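Local coordinates for erythrocyte binding antigen 140 (PDB 4GF2), which probably binds receptors on the host erythrocyte surface as a malaria-parasite adhesin, this fragment carrying its two Duffy-binding domains, at residues A[60-63]-A[64-67]; A[79-82]-A[83-87]; A[242-246]-A[247-251]; A[384-387]-A[388-392]; A[422-425]-A[426-429]. The protein carries 3 engineered substitutions. One frame throughout, in Å; residues are numbered along the deposited sequence.

Contact 1. Residues A[60-63]-A[64-67]; sequences KEIF and LISV
The phenyl ring of Phe63 meets Val67, one turn further along the helix, through a single carbon: CG1 of Val67 approaches CD1 of Phe63 to 4.2 Å on an oblique line. Other aromatic rings meet it, with Phe48 packed edge-to-face, Phe59 nearly perpendicular to it and Trp142 nearly parallel; Phe97 of helix 83-101 touches both Phe63 and Val67. Along another flank, the lysine chain of Lys60 crosses Leu64. Bent at chi2 (60°), it brings its methylene CE to 3.9 Å from CD1 of Leu64, while its NZ goes on to a hydrogen bond with OD1 of Asn146. Both pairs are four residues apart, about one turn of helix 56-78, part of the first Duffy-binding domain, and the regular i to i+4 backbone bonds run through them, from Leu64 N to Lys60 O (2.9 Å) and onward to Val67 N and Phe63 O. The carbonyl of Ile62 is used twice: both N and OG of Ser66 donate to Ile62 O at 2.9 Å, from opposite faces of its plane. A chi1 of -64° sets OG beside the backbone N of Ser66, from where it reaches that carbonyl; the buried serine also touches Phe48. The end methyls of two isoleucines meet as well, CD1 of Ile62 lying 4.1 Å from CD1 of Ile65, and helix 46-49 receives both, Ile62 on Phe48 and Ile65 on Asn47.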
loop_
_atom_site.group_PDB
_atom_site.type_symbol
_atom_site.label_atom_id
_atom_site.label_comp_id
_atom_site.label_asym_id
_atom_site.label_seq_id
_atom_site.Cartn_x
_atom_site.Cartn_y
_atom_site.Cartn_z
ATOM N N LYS A 60 37.096 -23.278 -34.791
ATOM C CA LYS A 60 37.729 -21.987 -34.561
ATOM C C LYS A 60 37.033 -20.917 -35.389
ATOM O O LYS A 60 36.704 -19.843 -34.887
ATOM C CB LYS A 60 39.210 -22.060 -34.933
ATOM C CG LYS A 60 39.935 -20.725 -34.928
ATOM C CD LYS A 60 39.902 -20.070 -33.558
ATOM C CE LYS A 60 40.727 -18.791 -33.529
ATOM N NZ LYS A 60 42.189 -19.045 -33.697
ATOM N N GLU A 61 36.805 -21.228 -36.661
ATOM C CA GLU A 61 36.184 -20.288 -37.585
ATOM C C GLU A 61 34.795 -19.880 -37.110
ATOM O O GLU A 61 34.417 -18.711 -37.204
ATOM C CB GLU A 61 36.081 -20.904 -38.978
ATOM C CG GLU A 61 35.378 -20.014 -39.988
ATOM C CD GLU A 61 34.949 -20.768 -41.225
ATOM O OE1 GLU A 61 35.523 -21.844 -41.496
ATOM O OE2 GLU A 61 34.030 -20.290 -41.921
ATOM N N ILE A 62 34.036 -20.848 -36.606
ATOM C CA ILE A 62 32.683 -20.585 -36.132
ATOM C C ILE A 62 32.709 -19.786 -34.835
ATOM O O ILE A 62 31.816 -18.981 -34.569
ATOM C CB ILE A 62 31.899 -21.893 -35.906
ATOM C CG1 ILE A 62 31.759 -22.664 -37.223
ATOM C CG2 ILE A 62 30.526 -21.601 -35.314
ATOM C CD1 ILE A 62 31.053 -21.891 -38.328
ATOM N N PHE A 63 33.736 -20.011 -34.025
ATOM C CA PHE A 63 33.879 -19.274 -32.780
ATOM C C PHE A 63 34.178 -17.820 -33.111
ATOM O O PHE A 63 33.644 -16.904 -32.482
ATOM C CB PHE A 63 35.002 -19.871 -31.936
ATOM C CG PHE A 63 34.712 -19.892 -30.463
ATOM C CD1 PHE A 63 34.058 -18.838 -29.850
ATOM C CD2 PHE A 63 35.096 -20.974 -29.692
ATOM C CE1 PHE A 63 33.795 -18.865 -28.494
ATOM C CE2 PHE A 63 34.837 -21.007 -28.339
ATOM C CZ PHE A 63 34.186 -19.953 -27.740
ATOM N N LEU A 64 35.027 -17.610 -34.113
ATOM C CA LEU A 64 35.366 -16.261 -34.544
ATOM C C LEU A 64 34.116 -15.536 -35.029
ATOM O O LEU A 64 33.923 -14.348 -34.756
ATOM C CB LEU A 64 36.422 -16.298 -35.648
ATOM C CG LEU A 64 37.844 -16.623 -35.187
ATOM C CD1 LEU A 64 38.727 -16.980 -36.376
ATOM C CD2 LEU A 64 38.440 -15.452 -34.416
ATOM N N ILE A 65 33.262 -16.262 -35.745
ATOM C CA ILE A 65 32.020 -15.696 -36.247
ATOM C C ILE A 65 31.087 -15.330 -35.101
ATOM O O ILE A 65 30.422 -14.297 -35.132
ATOM C CB ILE A 65 31.302 -16.675 -37.184
ATOM C CG1 ILE A 65 32.083 -16.813 -38.493
ATOM C CG2 ILE A 65 29.880 -16.197 -37.467
ATOM C CD1 ILE A 65 31.582 -17.918 -39.401
ATOM N N SER A 66 31.041 -16.181 -34.085
ATOM C CA SER A 66 30.153 -15.959 -32.956
ATOM C C SER A 66 30.508 -14.681 -32.191
ATOM O O SER A 66 29.637 -13.857 -31.926
ATOM C CB SER A 66 30.184 -17.164 -32.022
ATOM O OG SER A 66 29.687 -18.314 -32.681
ATOM N N VAL A 67 31.779 -14.509 -31.838
ATOM C CA VAL A 67 32.179 -13.345 -31.050
ATOM C C VAL A 67 32.019 -12.050 -31.844
ATOM O O VAL A 67 31.530 -11.048 -31.323
ATOM C CB VAL A 67 33.629 -13.457 -30.516
ATOM C CG1 VAL A 67 33.764 -14.659 -29.604
ATOM C CG2 VAL A 67 34.641 -13.524 -31.660
#

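Contact 2. Residues A[79-82]-A[83-87]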
loop_
_atom_site.group_PDB
_atom_site.type_symbol
_atom_site.label_atom_id
_atom_site.label_comp_id
_atom_site.label_asym_id
_atom_site.label_seq_id
_atom_site.Cartn_x
_atom_site.Cartn_y
_atom_site.Cartn_z
ATOM N N GLU A 79 23.099 1.338 -29.309
ATOM C CA GLU A 79 22.975 2.614 -29.999
ATOM C C GLU A 79 22.092 3.529 -29.164
ATOM O O GLU A 79 21.026 3.119 -28.701
ATOM C CB GLU A 79 22.367 2.438 -31.392
ATOM C CG GLU A 79 23.387 2.242 -32.505
ATOM C CD GLU A 79 22.757 2.286 -33.888
ATOM O OE1 GLU A 79 21.529 2.503 -33.977
ATOM O OE2 GLU A 79 23.487 2.105 -34.884
ATOM N N GLY A 80 22.544 4.759 -28.957
ATOM C CA GLY A 80 21.775 5.728 -28.200
ATOM C C GLY A 80 22.065 5.690 -26.711
ATOM O O GLY A 80 21.626 6.566 -25.966
ATOM N N LYS A 81 22.803 4.676 -26.272
ATOM C CA LYS A 81 23.167 4.565 -24.867
ATOM C C LYS A 81 24.568 5.115 -24.646
ATOM O O LYS A 81 25.353 5.236 -25.587
ATOM C CB LYS A 81 23.109 3.109 -24.408
ATOM C CG LYS A 81 21.725 2.475 -24.475
ATOM C CD LYS A 81 21.678 1.194 -23.649
ATOM C CE LYS A 81 20.381 0.432 -23.855
ATOM N NZ LYS A 81 20.233 -0.700 -22.900
ATOM N N ASP A 82 24.879 5.450 -23.398
ATOM C CA ASP A 82 26.227 5.864 -23.044
ATOM C C ASP A 82 27.192 4.794 -23.535
ATOM O O ASP A 82 26.984 3.608 -23.280
ATOM C CB ASP A 82 26.354 6.038 -21.530
ATOM C CG ASP A 82 27.639 6.734 -21.127
ATOM O OD1 ASP A 82 27.639 7.982 -21.053
ATOM O OD2 ASP A 82 28.647 6.040 -20.882
ATOM N N PRO A 83 28.248 5.204 -24.251
ATOM C CA PRO A 83 29.175 4.235 -24.844
ATOM C C PRO A 83 29.858 3.332 -23.819
ATOM O O PRO A 83 30.347 2.266 -24.193
ATOM C CB PRO A 83 30.206 5.119 -25.557
ATOM C CG PRO A 83 30.090 6.442 -24.922
ATOM C CD PRO A 83 28.652 6.590 -24.538
ATOM N N SER A 84 29.895 3.743 -22.556
ATOM C CA SER A 84 30.505 2.911 -21.524
ATOM C C SER A 84 29.744 1.594 -21.383
ATOM O O SER A 84 30.300 0.578 -20.965
ATOM C CB SER A 84 30.551 3.643 -20.182
ATOM O OG SER A 84 29.278 3.676 -19.553
ATOM N N ILE A 85 28.468 1.614 -21.753
ATOM C CA ILE A 85 27.626 0.436 -21.621
ATOM C C ILE A 85 28.014 -0.605 -22.660
ATOM O O ILE A 85 28.242 -1.768 -22.333
ATOM C CB ILE A 85 26.135 0.801 -21.754
ATOM C CG1 ILE A 85 25.697 1.633 -20.547
ATOM C CG2 ILE A 85 25.287 -0.453 -21.853
ATOM C CD1 ILE A 85 24.320 2.258 -20.687
ATOM N N PHE A 86 28.091 -0.181 -23.914
ATOM C CA PHE A 86 28.539 -1.055 -24.985
ATOM C C PHE A 86 29.902 -1.653 -24.644
ATOM O O PHE A 86 30.149 -2.835 -24.884
ATOM C CB PHE A 86 28.609 -0.279 -26.299
ATOM C CG PHE A 86 29.212 -1.056 -27.427
ATOM C CD1 PHE A 86 28.681 -2.278 -27.804
ATOM C CD2 PHE A 86 30.306 -0.564 -28.115
ATOM C CE1 PHE A 86 29.231 -2.998 -28.841
ATOM C CE2 PHE A 86 30.864 -1.281 -29.153
ATOM C CZ PHE A 86 30.325 -2.499 -29.519
ATOM N N CYS A 87 30.779 -0.833 -24.074
ATOM C CA CYS A 87 32.104 -1.292 -23.676
ATOM C C CYS A 87 32.013 -2.456 -22.695
ATOM O O CYS A 87 32.620 -3.504 -22.905
ATOM C CB CYS A 87 32.897 -0.149 -23.042
ATOM S SG CYS A 87 34.412 -0.688 -22.205
#
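An aspartate N-cap opens helix 83-101, and the carboxylate of Asp82 provides it. One oxygen, OD2, takes both bonds from Ser84: the hydroxyl OG donates at 2.8 Å and the backbone N at 3.1 Å. The two donors arrive from opposite faces of the carboxylate plane, the hydroxyl on the anti side and the N-H from above, 36° out of the plane. CG of Asp82 is turned away from its own backbone N (chi1 -168°), which brings OD2 to the N-H and hydroxyl of Ser84, and the carbons of the group lie against the ring of Pro83, CG being 3.6 Å from CD of the proline. Pro83 itself has no N-H; the capping bond comes from Ser84 N. The backbone carbonyl of Asp82 is engaged too, accepting from Ile85 N at 2.9 Å with the donor above the carbonyl plane. Outside this polar knot, CD1 of Ile85 touches CB of Lys81 at 4.0 Å, the two side chains crossing at about a right angle; the extended lysine carries NZ on to the carbonyl of Lys19. The negative carboxylate at the positive end of the helix dipole should be favourable. Cys87, one turn after Pro83, is tied to Cys166 by a disulfide. This is an aspartate N-cap followed by proline, at the end of the loop that links helix 56-78 to helix 83-101 within the first Duffy-binding domain.

Contact 3. Residues A[242-246]-A[247-251]; sequences KKNSG and VDKNN
Asn244 and Lys249 cross at about a right angle, the amide of one set against the aliphatic root of the other. The amide oxygen OD1 of Asn244 lies 3.6 Å from CB of Lys249 and 3.9 Å from its CG, and CG of Asn244 is 3.9 Å from the same CB. This is contact with carbon, not a polar bond. The far side of the amide does the polar work: ND2 of Asn244 donates to the backbone O of Tyr240, one turn back in helix 213-242, which helps to set the amide's rotation. Lys249 starts toward the asparagine but bends at chi2 (71°), and its ammonium end leads away. CB of Asn244 also packs 3.4 Å from the backbone O of Val247. Between these side chains the chain reverses in a type I' beta turn from Asn244 to Val247, with Ser245 and Gly246 at its corners, both at positive phi. Val247 N closes it by donating to Asn244 O at 3.0 Å, a bent bond of 137° with the donor well above the carbonyl plane. CG2 of Val247 lies beside the turn, 3.5 Å from Ser245 O. Beyond the turn, Asp248 is the centre of an inverse gamma turn, and its carboxylate serves the next helix, OD1 and OD2 accepting from Leu253 N and Asn254 N. The hydroxyl of Tyr240 is hydrogen-bonded to the backbone O of Lys249, a second tie from helix 213-242 to this surface loop, which leads on to helix 252-259.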
loop_
_atom_site.group_PDB
_atom_site.type_symbol
_atom_site.label_atom_id
_atom_site.label_comp_id
_atom_site.label_asym_id
_atom_site.label_seq_id
_atom_site.Cartn_x
_atom_site.Cartn_y
_atom_site.Cartn_z
ATOM N N LYS A 242 28.658 -19.614 -1.554
ATOM C CA LYS A 242 28.557 -21.044 -1.823
ATOM C C LYS A 242 29.688 -21.538 -2.720
ATOM O O LYS A 242 30.148 -22.668 -2.583
ATOM C CB LYS A 242 27.208 -21.368 -2.466
ATOM C CG LYS A 242 27.092 -22.803 -2.938
ATOM C CD LYS A 242 25.681 -23.143 -3.375
ATOM C CE LYS A 242 25.583 -24.600 -3.800
ATOM N NZ LYS A 242 24.189 -24.997 -4.135
ATOM N N LYS A 243 30.130 -20.689 -3.641
ATOM C CA LYS A 243 31.201 -21.060 -4.558
ATOM C C LYS A 243 32.576 -20.818 -3.943
ATOM O O LYS A 243 33.603 -21.048 -4.586
ATOM C CB LYS A 243 31.065 -20.287 -5.870
ATOM C CG LYS A 243 29.921 -20.768 -6.750
ATOM C CD LYS A 243 29.719 -19.850 -7.944
ATOM C CE LYS A 243 28.735 -20.437 -8.945
ATOM N NZ LYS A 243 29.316 -21.573 -9.717
ATOM N N ASN A 244 32.593 -20.359 -2.694
ATOM C CA ASN A 244 33.843 -20.135 -1.977
ATOM C C ASN A 244 33.792 -20.688 -0.557
ATOM O O ASN A 244 34.158 -20.008 0.402
ATOM C CB ASN A 244 34.183 -18.645 -1.946
ATOM C CG ASN A 244 34.621 -18.124 -3.296
ATOM O OD1 ASN A 244 35.792 -18.222 -3.661
ATOM N ND2 ASN A 244 33.678 -17.577 -4.052
ATOM N N SER A 245 33.330 -21.928 -0.431
ATOM C CA SER A 245 33.301 -22.600 0.860
ATOM C C SER A 245 32.533 -21.787 1.899
ATOM O O SER A 245 32.897 -21.772 3.072
ATOM C CB SER A 245 34.727 -22.834 1.352
ATOM O OG SER A 245 35.517 -23.422 0.336
ATOM N N GLY A 246 31.482 -21.104 1.458
ATOM C CA GLY A 246 30.647 -20.319 2.351
ATOM C C GLY A 246 31.365 -19.141 2.981
ATOM O O GLY A 246 31.038 -18.731 4.094
ATOM N N VAL A 247 32.338 -18.583 2.268
ATOM C CA VAL A 247 33.114 -17.459 2.781
ATOM C C VAL A 247 33.165 -16.312 1.778
ATOM O O VAL A 247 33.223 -16.535 0.568
ATOM C CB VAL A 247 34.555 -17.889 3.112
ATOM C CG1 VAL A 247 35.397 -16.686 3.511
ATOM C CG2 VAL A 247 34.554 -18.933 4.216
ATOM N N ASP A 248 33.142 -15.084 2.290
ATOM C CA ASP A 248 33.296 -13.899 1.456
ATOM C C ASP A 248 34.761 -13.742 1.063
ATOM O O ASP A 248 35.433 -12.808 1.500
ATOM C CB ASP A 248 32.824 -12.653 2.207
ATOM C CG ASP A 248 32.726 -11.428 1.311
ATOM O OD1 ASP A 248 33.095 -11.524 0.121
ATOM O OD2 ASP A 248 32.284 -10.366 1.799
ATOM N N LYS A 249 35.252 -14.665 0.241
ATOM C CA LYS A 249 36.649 -14.663 -0.176
ATOM C C LYS A 249 37.110 -13.261 -0.580
ATOM O O LYS A 249 36.534 -12.641 -1.477
ATOM C CB LYS A 249 36.852 -15.648 -1.335
ATOM C CG LYS A 249 38.287 -15.782 -1.813
ATOM C CD LYS A 249 39.146 -16.512 -0.794
ATOM C CE LYS A 249 40.557 -16.742 -1.310
ATOM N NZ LYS A 249 41.388 -17.504 -0.335
ATOM N N ASN A 250 38.137 -12.765 0.107
ATOM C CA ASN A 250 38.768 -11.492 -0.236
ATOM C C ASN A 250 37.845 -10.285 -0.108
ATOM O O ASN A 250 38.019 -9.287 -0.805
ATOM C CB ASN A 250 39.335 -11.554 -1.655
ATOM C CG ASN A 250 40.386 -12.629 -1.810
ATOM O OD1 ASN A 250 40.597 -13.440 -0.910
ATOM N ND2 ASN A 250 41.053 -12.644 -2.959
ATOM N N ASN A 251 36.866 -10.376 0.784
ATOM C CA ASN A 251 35.974 -9.254 1.059
ATOM C C ASN A 251 35.289 -8.723 -0.191
ATOM O O ASN A 251 34.826 -7.582 -0.217
ATOM C CB ASN A 251 36.750 -8.117 1.726
ATOM C CG ASN A 251 37.482 -8.566 2.968
ATOM O OD1 ASN A 251 36.897 -8.670 4.045
ATOM N ND2 ASN A 251 38.774 -8.838 2.825
#

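Contact 4. Residues A[384-387]-A[388-392]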
loop_
_atom_site.group_PDB
_atom_site.type_symbol
_atom_site.label_atom_id
_atom_site.label_comp_id
_atom_site.label_asym_id
_atom_site.label_seq_id
_atom_site.Cartn_x
_atom_site.Cartn_y
_atom_site.Cartn_z
ATOM N N LYS A 384 -13.457 17.717 23.680
ATOM C CA LYS A 384 -12.299 17.589 24.563
ATOM C C LYS A 384 -12.648 17.840 26.032
ATOM O O LYS A 384 -11.913 17.423 26.927
ATOM C CB LYS A 384 -11.173 18.533 24.119
ATOM C CG LYS A 384 -11.531 20.013 24.143
ATOM C CD LYS A 384 -10.477 20.847 23.424
ATOM C CE LYS A 384 -10.739 22.341 23.568
ATOM N NZ LYS A 384 -12.060 22.751 23.009
ATOM N N GLU A 385 -13.769 18.510 26.279
ATOM C CA GLU A 385 -14.164 18.854 27.644
ATOM C C GLU A 385 -15.071 17.807 28.295
ATOM O O GLU A 385 -15.544 18.004 29.413
ATOM C CB GLU A 385 -14.853 20.219 27.669
ATOM C CG GLU A 385 -13.914 21.392 27.443
ATOM C CD GLU A 385 -14.560 22.725 27.768
ATOM O OE1 GLU A 385 -15.791 22.752 27.985
ATOM O OE2 GLU A 385 -13.840 23.744 27.815
ATOM N N LYS A 386 -15.312 16.699 27.601
ATOM C CA LYS A 386 -16.114 15.614 28.158
ATOM C C LYS A 386 -15.233 14.612 28.894
ATOM O O LYS A 386 -14.010 14.646 28.774
ATOM C CB LYS A 386 -16.902 14.909 27.052
ATOM C CG LYS A 386 -18.123 15.685 26.583
ATOM C CD LYS A 386 -19.002 14.853 25.664
ATOM C CE LYS A 386 -20.310 15.560 25.352
ATOM N NZ LYS A 386 -21.180 15.698 26.553
ATOM N N ASP A 387 -15.858 13.718 29.654
ATOM C CA ASP A 387 -15.119 12.733 30.438
ATOM C C ASP A 387 -14.624 11.583 29.562
ATOM O O ASP A 387 -15.020 11.456 28.403
ATOM C CB ASP A 387 -15.982 12.202 31.586
ATOM C CG ASP A 387 -17.194 11.430 31.102
ATOM O OD1 ASP A 387 -17.023 10.484 30.306
ATOM O OD2 ASP A 387 -18.321 11.771 31.518
ATOM N N GLU A 388 -13.755 10.750 30.126
ATOM C CA GLU A 388 -13.141 9.650 29.387
ATOM C C GLU A 388 -14.165 8.688 28.800
ATOM O O GLU A 388 -14.069 8.310 27.633
ATOM C CB GLU A 388 -12.183 8.870 30.290
ATOM C CG GLU A 388 -10.785 9.452 30.366
ATOM C CD GLU A 388 -9.869 8.637 31.256
ATOM O OE1 GLU A 388 -10.376 7.768 31.998
ATOM O OE2 GLU A 388 -8.641 8.863 31.212
ATOM N N ASN A 389 -15.134 8.284 29.614
ATOM C CA ASN A 389 -16.125 7.300 29.196
ATOM C C ASN A 389 -16.983 7.791 28.031
ATOM O O ASN A 389 -17.363 7.012 27.159
ATOM C CB ASN A 389 -17.017 6.910 30.376
ATOM C CG ASN A 389 -16.229 6.312 31.527
ATOM O OD1 ASN A 389 -15.110 5.833 31.344
ATOM N ND2 ASN A 389 -16.812 6.336 32.722
ATOM N N ALA A 390 -17.281 9.087 28.020
ATOM C CA ALA A 390 -18.090 9.676 26.962
ATOM C C ALA A 390 -17.267 9.783 25.685
ATOM O O ALA A 390 -17.690 9.328 24.623
ATOM C CB ALA A 390 -18.597 11.045 27.382
ATOM N N LEU A 391 -16.090 10.389 25.796
ATOM C CA LEU A 391 -15.182 10.498 24.664
ATOM C C LEU A 391 -14.970 9.122 24.059
ATOM O O LEU A 391 -14.985 8.954 22.840
ATOM C CB LEU A 391 -13.841 11.077 25.105
ATOM C CG LEU A 391 -13.516 12.473 24.581
ATOM C CD1 LEU A 391 -12.233 12.987 25.217
ATOM C CD2 LEU A 391 -13.401 12.457 23.064
ATOM N N CYS A 392 -14.777 8.135 24.927
ATOM C CA CYS A 392 -14.578 6.763 24.488
ATOM C C CYS A 392 -15.734 6.299 23.611
ATOM O O CYS A 392 -15.520 5.806 22.506
ATOM C CB CYS A 392 -14.444 5.829 25.689
ATOM S SG CYS A 392 -14.423 4.086 25.237
#
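Asp387 meets the first turn of helix 388-407 with two acceptors, its carboxylate and its backbone carbonyl. OD1 of Asp387 accepts from the N-H of Ala390 at 2.7 Å, the donor lying nearly on the line of the C-O bond. A chi1 of 65° sets CG between the backbone N and the carbonyl carbon of Asp387, which places OD1 by that N-H. Asp387 O takes the next N-H, that of Leu391, at 3.0 Å and almost straight at 172°; from Ala390 N it receives a second, weak bond. Within the helix, Cys392 N donates to Glu388 O at 2.8 Å. The charged groups nearby are satisfied outside the turn: NZ of Lys386 forms a salt bridge with Glu492, and OE2 of Glu388 accepts from Asn463. The stem of Lys386 merely brushes the methyl of Ala390, with CD of Lys386 4.2 Å from CB of Ala390. Negative charge on Asp387 probably interacts favourably with the helix dipole. This is a classic aspartate N-cap, starting a helix of the second Duffy-binding domain that is pinned one turn later by the Cys392-Cys467 disulfide.

Contact 5. Residues A[422-425]-A[426-429]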
loop_
_atom_site.group_PDB
_atom_site.type_symbol
_atom_site.label_atom_id
_atom_site.label_comp_id
_atom_site.label_asym_id
_atom_site.label_seq_id
_atom_site.Cartn_x
_atom_site.Cartn_y
_atom_site.Cartn_z
ATOM N N GLU A 422 -17.821 1.143 -2.926
ATOM C CA GLU A 422 -17.619 0.718 -4.302
ATOM C C GLU A 422 -16.137 0.668 -4.652
ATOM O O GLU A 422 -15.706 -0.161 -5.448
ATOM C CB GLU A 422 -18.363 1.656 -5.249
ATOM C CG GLU A 422 -19.874 1.600 -5.087
ATOM C CD GLU A 422 -20.589 2.672 -5.891
ATOM O OE1 GLU A 422 -19.945 3.694 -6.219
ATOM O OE2 GLU A 422 -21.790 2.492 -6.196
ATOM N N ASN A 423 -15.350 1.545 -4.044
ATOM C CA ASN A 423 -13.927 1.576 -4.340
ATOM C C ASN A 423 -13.172 0.441 -3.667
ATOM O O ASN A 423 -12.069 0.091 -4.082
ATOM C CB ASN A 423 -13.335 2.937 -3.986
ATOM C CG ASN A 423 -13.633 3.971 -5.044
ATOM O OD1 ASN A 423 -13.839 3.628 -6.206
ATOM N ND2 ASN A 423 -13.662 5.232 -4.657
ATOM N N LEU A 424 -13.772 -0.145 -2.638
ATOM C CA LEU A 424 -13.232 -1.364 -2.053
ATOM C C LEU A 424 -13.586 -2.553 -2.937
ATOM O O LEU A 424 -12.805 -3.499 -3.062
ATOM C CB LEU A 424 -13.770 -1.579 -0.644
ATOM C CG LEU A 424 -13.244 -2.838 0.043
ATOM C CD1 LEU A 424 -11.730 -2.926 -0.073
ATOM C CD2 LEU A 424 -13.662 -2.844 1.500
ATOM N N ASN A 425 -14.765 -2.503 -3.552
ATOM C CA ASN A 425 -15.136 -3.500 -4.544
ATOM C C ASN A 425 -14.128 -3.497 -5.684
ATOM O O ASN A 425 -13.761 -4.550 -6.197
ATOM C CB ASN A 425 -16.540 -3.240 -5.087
ATOM C CG ASN A 425 -17.625 -3.507 -4.059
ATOM O OD1 ASN A 425 -17.390 -4.144 -3.033
ATOM N ND2 ASN A 425 -18.829 -3.026 -4.340
ATOM N N LYS A 426 -13.670 -2.308 -6.068
ATOM C CA LYS A 426 -12.667 -2.186 -7.121
ATOM C C LYS A 426 -11.356 -2.853 -6.716
ATOM O O LYS A 426 -10.705 -3.498 -7.534
ATOM C CB LYS A 426 -12.420 -0.719 -7.471
ATOM C CG LYS A 426 -13.569 -0.064 -8.208
ATOM C CD LYS A 426 -13.207 1.335 -8.670
ATOM C CE LYS A 426 -14.375 1.998 -9.384
ATOM N NZ LYS A 426 -14.026 3.350 -9.907
ATOM N N VAL A 427 -10.967 -2.697 -5.456
ATOM C CA VAL A 427 -9.778 -3.375 -4.951
ATOM C C VAL A 427 -9.908 -4.876 -5.176
ATOM O O VAL A 427 -8.929 -5.556 -5.497
ATOM C CB VAL A 427 -9.556 -3.102 -3.458
ATOM C CG1 VAL A 427 -8.458 -4.002 -2.908
ATOM C CG2 VAL A 427 -9.214 -1.636 -3.237
ATOM N N ASN A 428 -11.123 -5.388 -5.007
ATOM C CA ASN A 428 -11.407 -6.795 -5.265
ATOM C C ASN A 428 -11.333 -7.106 -6.756
ATOM O O ASN A 428 -12.147 -6.619 -7.540
ATOM C CB ASN A 428 -12.787 -7.157 -4.721
ATOM C CG ASN A 428 -13.129 -8.615 -4.915
ATOM O OD1 ASN A 428 -12.309 -9.405 -5.384
ATOM N ND2 ASN A 428 -14.348 -8.982 -4.549
ATOM N N LYS A 429 -10.356 -7.922 -7.143
ATOM C CA LYS A 429 -10.108 -8.206 -8.553
ATOM C C LYS A 429 -10.806 -9.482 -9.004
ATOM O O LYS A 429 -10.666 -9.904 -10.151
ATOM C CB LYS A 429 -8.604 -8.322 -8.811
ATOM C CG LYS A 429 -7.808 -7.101 -8.388
ATOM C CD LYS A 429 -8.311 -5.839 -9.071
ATOM C CE LYS A 429 -7.541 -4.610 -8.615
ATOM N NZ LYS A 429 -8.080 -3.361 -9.228
HETATM O O HOH W 1 -15.792 -6.691 -2.998
#
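Lys426 N donates to Glu422 O at 3.0 Å, the first of the last helical backbone bonds of helix 415-427; Val427 N to Asn423 O and Asn428 N to Leu424 O (3.2 Å) follow, and Asn428 then leaves helical angles. One water molecule joins the amides of Asn425 and Asn428, donating to OD1 of Asn425 at 3.0 Å and accepting from ND2 of Asn428 at 3.1 Å. Both amides have further partners: OD1 of Asn425 also accepts from Arg442, and OD1 of Asn428 from the backbone N of Asp430. A chi1 of -178° carries the amide of Asn428 to the side where the water lies. The carbonyls of Asn425 and Asn428 converge as two acceptors, the O of Asn425 2.9 Å from the O of Asn428, and Arg433 serves both, NH1 bonding to Asn428 O and NH2 to Asn425 O. NZ of Lys429 curls back to donate to the backbone O of Lys426. Lys426 itself runs extended beside Asn423, pointing the same way, with its CD 3.4 Å from the amide oxygen OD1 of Asn423. The apolar side is carried by Leu424, whose CD1 rests 4.0 Å from CB of Val427; Tyr364 of helix 361-382 touches both, and Phe441 of helix 435-457 packs on the leucine. The guanidinium of Arg433 and the ammonium of Lys429 thus supply donors to carbonyls at the helix end, their positive charges probably favourable against the negative end of the helix dipole.

The contacts follow one another along the chain without overlap. Contacts 1 and 2 lie in the first Duffy-binding domain, contact 1 within helix 56-78 and contact 2 at the loop and start of the next helix, about 24 Å apart between centres. Contact 3, in the loop between helices 213-242 and 252-259, is on the same side of the chain's centre as contact 1, their centres about 34 Å apart. Contacts 4 and 5 belong to the second Duffy-binding domain, at the start of helix 388-407 with its preceding loop and at the end of helix 415-427. Their centres are about 36 Å apart. Contacts 1 and 4, about 84 Å apart between centres, lie on opposite sides of the chain's centre. The aspartate-capped helix starts of contacts 2 and 4, each leading into a disulfide cysteine, look like counterparts in the two related domains.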